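Local coordinates for monalysin (Pseudomonas entomophila, PDB 4MKO), which forms pores in host cell membranes as an aerolysin-like toxin, lysing cells and damaging the intestine of infected Drosophila, at residues A161-S165 with D202-R206; T80-T84 with S180-Q184; Y58-T64 with F138-V144; G49-V55 with V146-T152. One frame throughout, in Å; residues are numbered along the deposited sequence.

Contact 1: A161-S165 with D202-R206; sequences AFAYS and DTVQR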
loop_
_atom_site.group_PDB
_atom_site.type_symbol
_atom_site.label_atom_id
_atom_site.label_comp_id
_atom_site.label_asym_id
_atom_site.label_seq_id
_atom_site.Cartn_x
_atom_site.Cartn_y
_atom_site.Cartn_z
ATOM N N ALA A 161 3.070 3.026 18.326
ATOM C CA ALA A 161 1.902 3.399 17.524
ATOM C C ALA A 161 1.567 2.347 16.453
ATOM O O ALA A 161 0.389 2.118 16.187
ATOM C CB ALA A 161 2.139 4.753 16.866
ATOM N N PHE A 162 2.599 1.703 15.845
ATOM C CA PHE A 162 2.397 0.765 14.742
ATOM C C PHE A 162 2.825 -0.678 15.050
ATOM O O PHE A 162 3.664 -0.909 15.925
ATOM C CB PHE A 162 3.093 1.305 13.469
ATOM C CG PHE A 162 2.648 2.706 13.091
ATOM C CD1 PHE A 162 1.464 2.912 12.379
ATOM C CD2 PHE A 162 3.370 3.818 13.511
ATOM C CE1 PHE A 162 1.039 4.207 12.057
ATOM C CE2 PHE A 162 2.947 5.113 13.186
ATOM C CZ PHE A 162 1.778 5.300 12.473
ATOM N N ALA A 163 2.248 -1.650 14.309
ATOM C CA ALA A 163 2.561 -3.075 14.444
ATOM C C ALA A 163 4.066 -3.323 14.156
ATOM O O ALA A 163 4.699 -4.137 14.827
ATOM C CB ALA A 163 1.699 -3.891 13.481
ATOM N N TYR A 164 4.620 -2.579 13.181
ATOM C CA TYR A 164 6.022 -2.643 12.757
ATOM C C TYR A 164 6.515 -1.229 12.544
ATOM O O TYR A 164 5.886 -0.444 11.829
ATOM C CB TYR A 164 6.158 -3.441 11.440
ATOM C CG TYR A 164 5.837 -4.912 11.584
ATOM C CD1 TYR A 164 6.814 -5.823 11.970
ATOM C CD2 TYR A 164 4.554 -5.396 11.333
ATOM C CE1 TYR A 164 6.525 -7.179 12.104
ATOM C CE2 TYR A 164 4.251 -6.751 11.476
ATOM C CZ TYR A 164 5.240 -7.638 11.865
ATOM O OH TYR A 164 4.951 -8.976 12.041
ATOM N N SER A 165 7.648 -0.897 13.162
ATOM C CA SER A 165 8.224 0.425 13.001
ATOM C C SER A 165 9.695 0.406 13.392
ATOM O O SER A 165 10.184 -0.573 13.974
ATOM C CB SER A 165 7.472 1.454 13.857
ATOM O OG SER A 165 7.614 1.185 15.244
ATOM N N ASP A 202 1.063 -8.293 7.377
ATOM C CA ASP A 202 2.138 -8.687 8.302
ATOM C C ASP A 202 3.410 -9.038 7.521
ATOM O O ASP A 202 4.489 -8.506 7.827
ATOM C CB ASP A 202 1.674 -9.868 9.177
ATOM C CG ASP A 202 2.618 -10.173 10.318
ATOM O OD1 ASP A 202 3.550 -10.990 10.117
ATOM O OD2 ASP A 202 2.433 -9.594 11.409
ATOM N N THR A 203 3.276 -9.878 6.478
ATOM C CA THR A 203 4.379 -10.316 5.621
ATOM C C THR A 203 5.020 -9.120 4.897
ATOM O O THR A 203 6.247 -9.008 4.870
ATOM C CB THR A 203 3.922 -11.413 4.646
ATOM O OG1 THR A 203 3.389 -12.496 5.406
ATOM C CG2 THR A 203 5.061 -11.923 3.748
ATOM N N VAL A 204 4.194 -8.246 4.295
ATOM C CA VAL A 204 4.697 -7.074 3.570
ATOM C C VAL A 204 5.497 -6.158 4.496
ATOM O O VAL A 204 6.566 -5.722 4.101
ATOM C CB VAL A 204 3.568 -6.334 2.786
ATOM C CG1 VAL A 204 4.049 -4.996 2.210
ATOM C CG2 VAL A 204 3.045 -7.226 1.656
ATOM N N GLN A 205 4.979 -5.836 5.701
ATOM C CA GLN A 205 5.706 -4.951 6.626
ATOM C C GLN A 205 7.006 -5.576 7.076
ATOM O O GLN A 205 8.021 -4.881 7.073
ATOM C CB GLN A 205 4.872 -4.608 7.856
ATOM C CG GLN A 205 3.688 -3.703 7.557
ATOM C CD GLN A 205 2.847 -3.620 8.802
ATOM O OE1 GLN A 205 2.947 -2.661 9.578
ATOM N NE2 GLN A 205 2.013 -4.633 9.009
ATOM N N ARG A 206 6.985 -6.889 7.440
ATOM C CA ARG A 206 8.194 -7.580 7.887
ATOM C C ARG A 206 9.274 -7.515 6.796
ATOM O O ARG A 206 10.403 -7.107 7.077
ATOM C CB ARG A 206 7.888 -9.043 8.266
ATOM C CG ARG A 206 9.041 -9.778 8.966
ATOM C CD ARG A 206 8.942 -11.304 8.875
ATOM N NE ARG A 206 7.586 -11.808 9.105
ATOM C CZ ARG A 206 6.851 -12.442 8.196
ATOM N NH1 ARG A 206 7.346 -12.694 6.990
ATOM N NH2 ARG A 206 5.622 -12.842 8.488
HETATM O O HOH W 1 4.973 -0.579 9.274
#

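Contact 2: T80-T84 with S180-Q184; sequences TKGHT and SAITQ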
loop_
_atom_site.group_PDB
_atom_site.type_symbol
_atom_site.label_atom_id
_atom_site.label_comp_id
_atom_site.label_asym_id
_atom_site.label_seq_id
_atom_site.Cartn_x
_atom_site.Cartn_y
_atom_site.Cartn_z
ATOM N N THR A 80 -12.809 -2.441 -0.824
ATOM C CA THR A 80 -12.712 -1.326 0.118
ATOM C C THR A 80 -12.002 -0.133 -0.503
ATOM O O THR A 80 -11.255 -0.274 -1.485
ATOM C CB THR A 80 -12.026 -1.751 1.437
ATOM O OG1 THR A 80 -10.663 -2.095 1.170
ATOM C CG2 THR A 80 -12.742 -2.902 2.155
ATOM N N LYS A 81 -12.239 1.057 0.078
ATOM C CA LYS A 81 -11.593 2.305 -0.282
ATOM C C LYS A 81 -11.013 2.945 0.981
ATOM O O LYS A 81 -11.491 2.653 2.075
ATOM C CB LYS A 81 -12.517 3.256 -1.061
ATOM C CG LYS A 81 -13.809 3.668 -0.364
ATOM C CD LYS A 81 -14.805 4.183 -1.411
ATOM C CE LYS A 81 -16.185 4.367 -0.831
ATOM N NZ LYS A 81 -17.152 4.854 -1.854
ATOM N N GLY A 82 -9.976 3.772 0.808
ATOM C CA GLY A 82 -9.263 4.416 1.912
ATOM C C GLY A 82 -8.177 3.500 2.436
ATOM O O GLY A 82 -7.733 2.594 1.721
ATOM N N HIS A 83 -7.762 3.681 3.704
ATOM C CA HIS A 83 -6.762 2.769 4.279
ATOM C C HIS A 83 -7.295 1.328 4.289
ATOM O O HIS A 83 -8.514 1.110 4.400
ATOM C CB HIS A 83 -6.345 3.227 5.691
ATOM C CG HIS A 83 -5.454 4.428 5.673
ATOM N ND1 HIS A 83 -5.964 5.704 5.488
ATOM C CD2 HIS A 83 -4.106 4.508 5.763
ATOM C CE1 HIS A 83 -4.916 6.515 5.512
ATOM N NE2 HIS A 83 -3.780 5.839 5.685
ATOM N N THR A 84 -6.395 0.335 4.139
ATOM C CA THR A 84 -6.828 -1.070 4.120
ATOM C C THR A 84 -7.373 -1.520 5.475
ATOM O O THR A 84 -6.984 -0.969 6.504
ATOM C CB THR A 84 -5.683 -2.003 3.707
ATOM O OG1 THR A 84 -4.715 -2.020 4.763
ATOM C CG2 THR A 84 -5.060 -1.612 2.379
ATOM N N SER A 180 2.240 2.393 5.674
ATOM C CA SER A 180 0.786 2.437 5.664
ATOM C C SER A 180 0.320 1.867 4.345
ATOM O O SER A 180 1.117 1.717 3.414
ATOM C CB SER A 180 0.250 3.850 5.856
ATOM O OG SER A 180 0.308 4.613 4.670
ATOM N N ALA A 181 -0.973 1.592 4.245
ATOM C CA ALA A 181 -1.506 1.003 3.021
ATOM C C ALA A 181 -2.936 1.471 2.773
ATOM O O ALA A 181 -3.719 1.608 3.712
ATOM C CB ALA A 181 -1.455 -0.511 3.114
ATOM N N ILE A 182 -3.241 1.749 1.509
ATOM C CA ILE A 182 -4.562 2.164 1.030
ATOM C C ILE A 182 -4.887 1.262 -0.162
ATOM O O ILE A 182 -3.985 0.619 -0.715
ATOM C CB ILE A 182 -4.620 3.687 0.653
ATOM C CG1 ILE A 182 -3.803 4.017 -0.640
ATOM C CG2 ILE A 182 -4.204 4.600 1.844
ATOM C CD1 ILE A 182 -3.917 5.440 -1.190
ATOM N N THR A 183 -6.152 1.226 -0.580
ATOM C CA THR A 183 -6.492 0.443 -1.768
ATOM C C THR A 183 -6.618 1.331 -2.984
ATOM O O THR A 183 -6.818 2.547 -2.872
ATOM C CB THR A 183 -7.832 -0.280 -1.592
ATOM O OG1 THR A 183 -8.769 0.633 -1.013
ATOM C CG2 THR A 183 -7.721 -1.565 -0.776
ATOM N N GLN A 184 -6.542 0.693 -4.155
ATOM C CA GLN A 184 -6.777 1.302 -5.469
ATOM C C GLN A 184 -8.076 0.671 -5.991
ATOM O O GLN A 184 -8.375 -0.474 -5.651
ATOM C CB GLN A 184 -5.618 0.968 -6.427
ATOM C CG GLN A 184 -5.648 1.741 -7.738
ATOM C CD GLN A 184 -4.434 1.462 -8.578
ATOM O OE1 GLN A 184 -4.012 0.313 -8.760
ATOM N NE2 GLN A 184 -3.871 2.503 -9.143
HETATM O O HOH W 2 -9.247 0.133 1.764
HETATM O O HOH W 3 -8.065 4.397 -1.203
HETATM O O HOH W 4 -1.145 6.864 5.600
#

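Contact 3: Y58-T64 with F138-V144; sequences YLQYVET and FVIYQVV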
loop_
_atom_site.group_PDB
_atom_site.type_symbol
_atom_site.label_atom_id
_atom_site.label_comp_id
_atom_site.label_asym_id
_atom_site.label_seq_id
_atom_site.Cartn_x
_atom_site.Cartn_y
_atom_site.Cartn_z
ATOM N N TYR A 58 0.600 -4.559 -3.833
ATOM C CA TYR A 58 0.373 -6.006 -3.841
ATOM C C TYR A 58 -1.097 -6.337 -3.952
ATOM O O TYR A 58 -1.948 -5.458 -3.797
ATOM C CB TYR A 58 1.049 -6.714 -2.651
ATOM C CG TYR A 58 0.388 -6.445 -1.324
ATOM C CD1 TYR A 58 0.709 -5.313 -0.579
ATOM C CD2 TYR A 58 -0.519 -7.352 -0.778
ATOM C CE1 TYR A 58 0.122 -5.075 0.661
ATOM C CE2 TYR A 58 -1.112 -7.122 0.462
ATOM C CZ TYR A 58 -0.795 -5.973 1.170
ATOM O OH TYR A 58 -1.350 -5.723 2.389
ATOM N N LEU A 59 -1.389 -7.610 -4.200
ATOM C CA LEU A 59 -2.765 -8.073 -4.349
ATOM C C LEU A 59 -3.228 -8.683 -3.035
ATOM O O LEU A 59 -2.624 -9.652 -2.542
ATOM C CB LEU A 59 -2.826 -9.111 -5.479
ATOM C CG LEU A 59 -2.638 -8.583 -6.906
ATOM C CD1 LEU A 59 -2.680 -9.724 -7.906
ATOM C CD2 LEU A 59 -3.684 -7.538 -7.249
ATOM N N GLN A 60 -4.264 -8.095 -2.436
ATOM C CA GLN A 60 -4.768 -8.641 -1.183
ATOM C C GLN A 60 -6.028 -9.450 -1.450
ATOM O O GLN A 60 -6.859 -9.076 -2.273
ATOM C CB GLN A 60 -4.979 -7.561 -0.118
ATOM C CG GLN A 60 -6.311 -6.833 -0.180
ATOM C CD GLN A 60 -6.511 -5.909 1.002
ATOM O OE1 GLN A 60 -5.655 -5.780 1.900
ATOM N NE2 GLN A 60 -7.623 -5.192 0.985
ATOM N N TYR A 61 -6.142 -10.567 -0.762
ATOM C CA TYR A 61 -7.253 -11.507 -0.928
ATOM C C TYR A 61 -8.640 -10.887 -0.688
ATOM O O TYR A 61 -8.835 -10.182 0.303
ATOM C CB TYR A 61 -7.028 -12.682 0.021
ATOM C CG TYR A 61 -8.067 -13.772 -0.103
ATOM C CD1 TYR A 61 -8.025 -14.688 -1.152
ATOM C CD2 TYR A 61 -9.098 -13.887 0.828
ATOM C CE1 TYR A 61 -8.985 -15.698 -1.268
ATOM C CE2 TYR A 61 -10.060 -14.891 0.723
ATOM C CZ TYR A 61 -10.001 -15.790 -0.329
ATOM O OH TYR A 61 -10.949 -16.775 -0.445
ATOM N N VAL A 62 -9.603 -11.153 -1.599
ATOM C CA VAL A 62 -10.990 -10.712 -1.431
ATOM C C VAL A 62 -11.862 -11.956 -1.157
ATOM O O VAL A 62 -12.477 -12.044 -0.095
ATOM C CB VAL A 62 -11.518 -9.857 -2.619
ATOM C CG1 VAL A 62 -13.023 -9.595 -2.502
ATOM C CG2 VAL A 62 -10.755 -8.546 -2.727
ATOM N N GLU A 63 -11.906 -12.910 -2.101
ATOM C CA GLU A 63 -12.689 -14.144 -1.970
ATOM C C GLU A 63 -12.386 -15.152 -3.066
ATOM O O GLU A 63 -11.682 -14.849 -4.036
ATOM C CB GLU A 63 -14.205 -13.854 -1.893
ATOM C CG GLU A 63 -14.806 -13.247 -3.150
ATOM C CD GLU A 63 -16.323 -13.168 -3.136
ATOM O OE1 GLU A 63 -16.953 -13.650 -4.105
ATOM O OE2 GLU A 63 -16.883 -12.596 -2.173
ATOM N N THR A 64 -12.922 -16.366 -2.896
ATOM C CA THR A 64 -12.773 -17.447 -3.860
ATOM C C THR A 64 -14.191 -17.905 -4.196
ATOM O O THR A 64 -15.055 -17.906 -3.316
ATOM C CB THR A 64 -11.934 -18.592 -3.285
ATOM O OG1 THR A 64 -10.688 -18.082 -2.814
ATOM C CG2 THR A 64 -11.691 -19.703 -4.289
ATOM N N PHE A 138 -12.232 -19.525 -9.087
ATOM C CA PHE A 138 -11.586 -18.228 -9.296
ATOM C C PHE A 138 -11.340 -17.514 -7.983
ATOM O O PHE A 138 -12.139 -17.623 -7.047
ATOM C CB PHE A 138 -12.459 -17.334 -10.209
ATOM C CG PHE A 138 -12.961 -18.053 -11.442
ATOM C CD1 PHE A 138 -12.132 -18.246 -12.537
ATOM C CD2 PHE A 138 -14.227 -18.633 -11.462
ATOM C CE1 PHE A 138 -12.578 -18.960 -13.661
ATOM C CE2 PHE A 138 -14.677 -19.333 -12.589
ATOM C CZ PHE A 138 -13.848 -19.488 -13.684
ATOM N N VAL A 139 -10.234 -16.770 -7.931
ATOM C CA VAL A 139 -9.838 -15.998 -6.752
ATOM C C VAL A 139 -9.843 -14.542 -7.159
ATOM O O VAL A 139 -9.350 -14.197 -8.232
ATOM C CB VAL A 139 -8.464 -16.420 -6.154
ATOM C CG1 VAL A 139 -8.253 -15.763 -4.791
ATOM C CG2 VAL A 139 -8.343 -17.951 -6.039
ATOM N N ILE A 140 -10.424 -13.709 -6.310
ATOM C CA ILE A 140 -10.514 -12.272 -6.504
ATOM C C ILE A 140 -9.565 -11.598 -5.536
ATOM O O ILE A 140 -9.566 -11.921 -4.346
ATOM C CB ILE A 140 -11.963 -11.786 -6.291
ATOM C CG1 ILE A 140 -12.926 -12.577 -7.213
ATOM C CG2 ILE A 140 -12.059 -10.261 -6.513
ATOM C CD1 ILE A 140 -14.419 -12.277 -6.989
ATOM N N TYR A 141 -8.803 -10.616 -6.041
ATOM C CA TYR A 141 -7.878 -9.826 -5.218
ATOM C C TYR A 141 -8.101 -8.352 -5.495
ATOM O O TYR A 141 -8.594 -8.011 -6.569
ATOM C CB TYR A 141 -6.416 -10.132 -5.588
ATOM C CG TYR A 141 -6.041 -11.593 -5.615
ATOM C CD1 TYR A 141 -5.554 -12.230 -4.476
ATOM C CD2 TYR A 141 -6.134 -12.334 -6.792
ATOM C CE1 TYR A 141 -5.182 -13.578 -4.506
ATOM C CE2 TYR A 141 -5.770 -13.681 -6.830
ATOM C CZ TYR A 141 -5.261 -14.289 -5.696
ATOM O OH TYR A 141 -4.896 -15.617 -5.757
ATOM N N GLN A 142 -7.707 -7.474 -4.560
ATOM C CA GLN A 142 -7.759 -6.018 -4.773
ATOM C C GLN A 142 -6.336 -5.464 -4.622
ATOM O O GLN A 142 -5.595 -5.893 -3.732
ATOM C CB GLN A 142 -8.692 -5.316 -3.786
ATOM C CG GLN A 142 -8.894 -3.823 -4.104
ATOM C CD GLN A 142 -9.948 -3.120 -3.290
ATOM O OE1 GLN A 142 -10.544 -3.672 -2.353
ATOM N NE2 GLN A 142 -10.205 -1.876 -3.645
ATOM N N VAL A 143 -5.992 -4.485 -5.464
ATOM C CA VAL A 143 -4.670 -3.837 -5.418
ATOM C C VAL A 143 -4.556 -2.981 -4.171
ATOM O O VAL A 143 -5.417 -2.127 -3.895
ATOM C CB VAL A 143 -4.394 -2.992 -6.699
ATOM C CG1 VAL A 143 -3.106 -2.180 -6.559
ATOM C CG2 VAL A 143 -4.366 -3.870 -7.960
ATOM N N VAL A 144 -3.449 -3.178 -3.450
ATOM C CA VAL A 144 -3.083 -2.397 -2.268
ATOM C C VAL A 144 -1.839 -1.577 -2.601
ATOM O O VAL A 144 -0.857 -2.112 -3.139
ATOM C CB VAL A 144 -2.827 -3.288 -1.039
ATOM C CG1 VAL A 144 -2.282 -2.467 0.131
ATOM C CG2 VAL A 144 -4.095 -4.026 -0.616
HETATM O O HOH W 5 -9.980 -5.582 -0.503
#

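Contact 4: G49-V55 with V146-T152; sequences GTYTRPV and VYAHNAT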
loop_
_atom_site.group_PDB
_atom_site.type_symbol
_atom_site.label_atom_id
_atom_site.label_comp_id
_atom_site.label_asym_id
_atom_site.label_seq_id
_atom_site.Cartn_x
_atom_site.Cartn_y
_atom_site.Cartn_z
ATOM N N GLY A 49 5.562 16.422 11.016
ATOM C CA GLY A 49 6.112 16.697 9.694
ATOM C C GLY A 49 6.652 15.379 9.183
ATOM O O GLY A 49 7.612 14.848 9.749
ATOM N N THR A 50 6.032 14.843 8.125
ATOM C CA THR A 50 6.329 13.491 7.644
ATOM C C THR A 50 6.734 13.395 6.194
ATOM O O THR A 50 6.064 13.966 5.336
ATOM C CB THR A 50 5.105 12.605 7.921
ATOM O OG1 THR A 50 4.694 12.729 9.285
ATOM C CG2 THR A 50 5.318 11.134 7.548
ATOM N N TYR A 51 7.792 12.611 5.909
ATOM C CA TYR A 51 8.190 12.317 4.536
ATOM C C TYR A 51 7.423 11.049 4.160
ATOM O O TYR A 51 7.397 10.099 4.952
ATOM C CB TYR A 51 9.701 12.046 4.416
ATOM C CG TYR A 51 10.581 13.258 4.651
ATOM C CD1 TYR A 51 11.036 13.579 5.930
ATOM C CD2 TYR A 51 10.981 14.070 3.589
ATOM C CE1 TYR A 51 11.858 14.688 6.149
ATOM C CE2 TYR A 51 11.785 15.193 3.799
ATOM C CZ TYR A 51 12.229 15.490 5.080
ATOM O OH TYR A 51 13.032 16.586 5.274
ATOM N N THR A 52 6.794 11.030 2.975
ATOM C CA THR A 52 6.055 9.849 2.519
ATOM C C THR A 52 6.450 9.513 1.105
ATOM O O THR A 52 6.579 10.414 0.290
ATOM C CB THR A 52 4.526 10.127 2.578
ATOM O OG1 THR A 52 4.141 10.293 3.932
ATOM C CG2 THR A 52 3.679 9.005 1.943
ATOM N N ARG A 53 6.588 8.215 0.784
ATOM C CA ARG A 53 6.800 7.811 -0.605
ATOM C C ARG A 53 6.124 6.465 -0.826
ATOM O O ARG A 53 6.072 5.666 0.114
ATOM C CB ARG A 53 8.300 7.758 -0.999
ATOM C CG ARG A 53 9.137 6.750 -0.198
ATOM C CD ARG A 53 10.361 6.299 -1.006
ATOM N NE ARG A 53 9.948 5.475 -2.151
ATOM C CZ ARG A 53 10.733 5.112 -3.165
ATOM N NH1 ARG A 53 12.011 5.493 -3.201
ATOM N NH2 ARG A 53 10.250 4.370 -4.148
ATOM N N PRO A 54 5.632 6.176 -2.051
ATOM C CA PRO A 54 5.101 4.820 -2.307
ATOM C C PRO A 54 6.281 3.864 -2.337
ATOM O O PRO A 54 7.363 4.255 -2.789
ATOM C CB PRO A 54 4.470 4.917 -3.725
ATOM C CG PRO A 54 4.571 6.370 -4.139
ATOM C CD PRO A 54 5.654 6.995 -3.286
ATOM N N VAL A 55 6.091 2.612 -1.889
ATOM C CA VAL A 55 7.204 1.650 -1.921
ATOM C C VAL A 55 6.829 0.293 -2.505
ATOM O O VAL A 55 7.719 -0.448 -2.935
ATOM C CB VAL A 55 7.897 1.470 -0.537
ATOM C CG1 VAL A 55 8.701 2.722 -0.147
ATOM C CG2 VAL A 55 6.896 1.070 0.570
ATOM N N VAL A 146 1.172 0.555 -1.003
ATOM C CA VAL A 146 1.948 0.635 0.241
ATOM C C VAL A 146 2.914 1.807 0.223
ATOM O O VAL A 146 3.671 1.981 -0.742
ATOM C CB VAL A 146 2.692 -0.699 0.540
ATOM C CG1 VAL A 146 3.405 -0.639 1.896
ATOM C CG2 VAL A 146 1.724 -1.891 0.495
ATOM N N TYR A 147 2.928 2.568 1.331
ATOM C CA TYR A 147 3.766 3.761 1.490
ATOM C C TYR A 147 4.692 3.636 2.685
ATOM O O TYR A 147 4.320 3.026 3.695
ATOM C CB TYR A 147 2.857 5.017 1.672
ATOM C CG TYR A 147 1.912 5.195 0.509
ATOM C CD1 TYR A 147 0.713 4.486 0.448
ATOM C CD2 TYR A 147 2.280 5.949 -0.602
ATOM C CE1 TYR A 147 -0.118 4.567 -0.663
ATOM C CE2 TYR A 147 1.444 6.056 -1.715
ATOM C CZ TYR A 147 0.255 5.341 -1.747
ATOM O OH TYR A 147 -0.585 5.430 -2.827
ATOM N N ALA A 148 5.899 4.205 2.558
ATOM C CA ALA A 148 6.851 4.282 3.666
ATOM C C ALA A 148 6.818 5.728 4.154
ATOM O O ALA A 148 6.662 6.666 3.352
ATOM C CB ALA A 148 8.262 3.913 3.211
ATOM N N HIS A 149 6.957 5.904 5.466
ATOM C CA HIS A 149 6.873 7.216 6.057
ATOM C C HIS A 149 7.975 7.421 7.080
ATOM O O HIS A 149 8.340 6.482 7.791
ATOM C CB HIS A 149 5.538 7.327 6.830
ATOM C CG HIS A 149 4.301 7.013 6.047
ATOM N ND1 HIS A 149 3.634 7.991 5.335
ATOM C CD2 HIS A 149 3.667 5.835 5.869
ATOM C CE1 HIS A 149 2.597 7.385 4.778
ATOM N NE2 HIS A 149 2.580 6.090 5.065
ATOM N N ASN A 150 8.452 8.658 7.188
ATOM C CA ASN A 150 9.338 9.094 8.255
ATOM C C ASN A 150 8.617 10.272 8.904
ATOM O O ASN A 150 8.637 11.374 8.348
ATOM C CB ASN A 150 10.748 9.517 7.798
ATOM C CG ASN A 150 11.506 10.197 8.947
ATOM O OD1 ASN A 150 11.007 10.288 10.081
ATOM N ND2 ASN A 150 12.700 10.703 8.701
ATOM N N ALA A 151 7.939 10.019 10.022
ATOM C CA ALA A 151 7.248 11.047 10.808
ATOM C C ALA A 151 8.329 11.610 11.719
ATOM O O ALA A 151 8.720 10.978 12.714
ATOM C CB ALA A 151 6.099 10.428 11.602
ATOM N N THR A 152 8.895 12.751 11.298
ATOM C CA THR A 152 10.026 13.380 12.000
ATOM C C THR A 152 9.629 13.777 13.438
ATOM O O THR A 152 8.497 14.205 13.693
ATOM C CB THR A 152 10.668 14.515 11.170
ATOM O OG1 THR A 152 9.831 15.672 11.170
ATOM C CG2 THR A 152 11.007 14.087 9.733
HETATM O O HOH W 6 7.291 16.763 13.262
#

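Contact 1: A161-S165 with D202-R206
A small surface contact, made almost entirely by one tyrosine, joins the loop that leads into strand 165-170 to the first turns of helix 201-211. Tyr164 points its CA-CB bond toward the helix, and the length of its ring lets the phenol span a gap in which the closest CA pair, Tyr164 and Gln205, stays 6.6 Å apart. The hydroxyl donates a hydrogen bond to the carboxylate, Tyr164 OH to Asp202 OD2, at 2.7 Å, with the acceptor lying near the ring plane. The same carboxylate also serves Arg206 one turn on: in the conformer given, Arg206 NH2 and Asp202 OD1 form a salt bridge of 3.2 Å, weak as a hydrogen bond. Gln205 lies obliquely against the ring, its NE2 3.5 Å from Tyr164 CD2, while the same NE2 hydrogen-bonds back to the carbonyl of Trp201. Water 1 bridges the segments, 2.9 Å from Gln205 OE1 and 2.7 Å from Tyr164 O. Met210, further along the helix, touches the Tyr164 side chain. With only 237 Å² buried, one phenol-carboxylate hydrogen bond and a water bridge from the Gln205 amide supply the polar link at a partly solvated boundary.

Contact 2: T80-T84 with S180-Q184
His83 lays one face of its imidazole over the CG2 methyl of Ile182: Ile182 CG2 sits 3.9 Å from the ring centroid and almost on the normal, a CH-pi contact. The backbones meet closely here, with the CA atoms of His83 and Ile182 4.0 Å apart in a single beta bridge. Two hydrogen bonds flank it, Thr183 N to Gly82 O at 3.1 Å and Thr84 N to Ala181 O at 3.0 Å. Gly82 turns the chain with a positive phi of 86°, a conformation glycine adopts easily because it has no CB. Thr183 points toward the other segment, and its hydroxyl donates to a backbone carbonyl, Thr183 OG1 to Thr80 O, at 2.7 Å. Water 2 adds a bridge, donating to Gly82 O and Thr183 OG1, both at 2.9 Å; threonine suits this place because its hydroxyl serves the backbone while its methyl, CG2, packs 4.1 Å from CG2 of Thr84. Thr84 is the N-cap of helix 85-90, its OG1 accepting from the amide of Phe87. The contact therefore docks the exit of strand 72-81, in the inferred pore-forming region, onto strand 173-191, whose own sheet partner, strand 136-151, touches Thr84 and Ala181 through Val144.

Contact 3: Y58-T64 with F138-V144
Apolar side chains cover both faces of this strand pair. On one, Val144 sets its CB over the Tyr58 ring, 4.0 Å from the centroid, a CH-pi contact; on the other, Leu59 CD2 meets Val143 CG2 at 3.8 Å and Leu59 CB meets Tyr141 CB at 3.7 Å. Farther along, Val62 CB lies 4.0 Å from Ile140 CG2. Branched and aromatic residues suit extended backbone. The ladder between the strands is antiparallel. Tyr58 N donates to Val144 O at 2.9 Å. Val144 N donates to Tyr58 O at 2.8 Å. Gln60 N to Gln142 O and Gln142 N to Gln60 O are both 2.9 Å. Toward the polar edge, water 5 accepts from Gln60 NE2 at 2.8 Å and donates to Gln142 OE1 at 2.7 Å, while Gln142 NE2 bonds the carbonyl of Thr80. At the exposed end Tyr61 OH hydrogen-bonds Thr64 OG1 at 2.7 Å. Between them the register slips by one: Val62 N donates to Ile140 O at 2.9 Å and Glu63 N, weakly, to Ile140 O at 3.4 Å. Ile140 N donates to Glu63 O at 2.8 Å. Two residues opposite one make a classic beta bulge, here in the long strands of an aerolysin-like toxin.

Contact 4: G49-V55 with V146-T152
Val146 opens the segment by accepting a bond from Val55, with Val55 N 2.8 Å from Val146 O, while its CG1 packs 4.1 Å from Val55 CG2. Tyr147 brings CE2 to 3.8 Å from Pro54 CB and sends its hydroxyl to Asn105. Pro54, which has no amide proton, fits this non-hydrogen-bonded pair because no donor is needed toward 146-152. Ala148 N donates to Arg53 O at 2.9 Å. Arg53 N donates in return to Ala148 O at 3.0 Å. The small CB of Ala148 leaves room for Val55 CG1 at 3.6 Å. Arg53 NE bonds Pro54 O at 2.9 Å, while its NH1 reaches the carbonyl of Ser223. At His149 the pairing becomes side-chain chemistry: ND1 shares a 2.7 Å hydrogen bond with Thr52 OG1, and NE2 bonds Ser180, so the ring links three strands. Asn150 pairs with Tyr51 by two bonds of 2.9 Å (Asn150 N to Tyr51 O, Tyr51 N to Asn150 O), its amide turned to Asp175. Compact Ala151 lets Thr50 OG1, hydrogen-bonded to the carbonyl of Trp48, approach its CB to 3.6 Å. Finally Thr152 closes on Gly49 O with both N (2.9 Å) and OG1 (2.8 Å), where the strand ends. Backbone bonding thus holds the antiparallel ladder throughout, and the Thr52-His149 and Thr152-Gly49 bonds add side-chain cross-links to it.

Overall arrangement
From the N terminus, strand 46-67 enters contact 4 first and contact 3 second, and strand 136-151 returns antiparallel to meet them in reverse order. Contact 3 thus closes a loop of 73 residues within the 90-residue loop of contact 4; the two lie on opposite sides of the chain's centre, about 25 Å apart between centres. The excursion between includes the inferred pore-forming region, from which residues 80-84 reach strand 173-191. Contact 2 therefore crosses both, tying that region to strand 173-191, the sheet neighbour of 136-151. Contact 1 opens after contacts 3 and 4 have closed and crosses contact 2, anchoring helix 201-211, whose Val204 packs on Tyr58 and Val146.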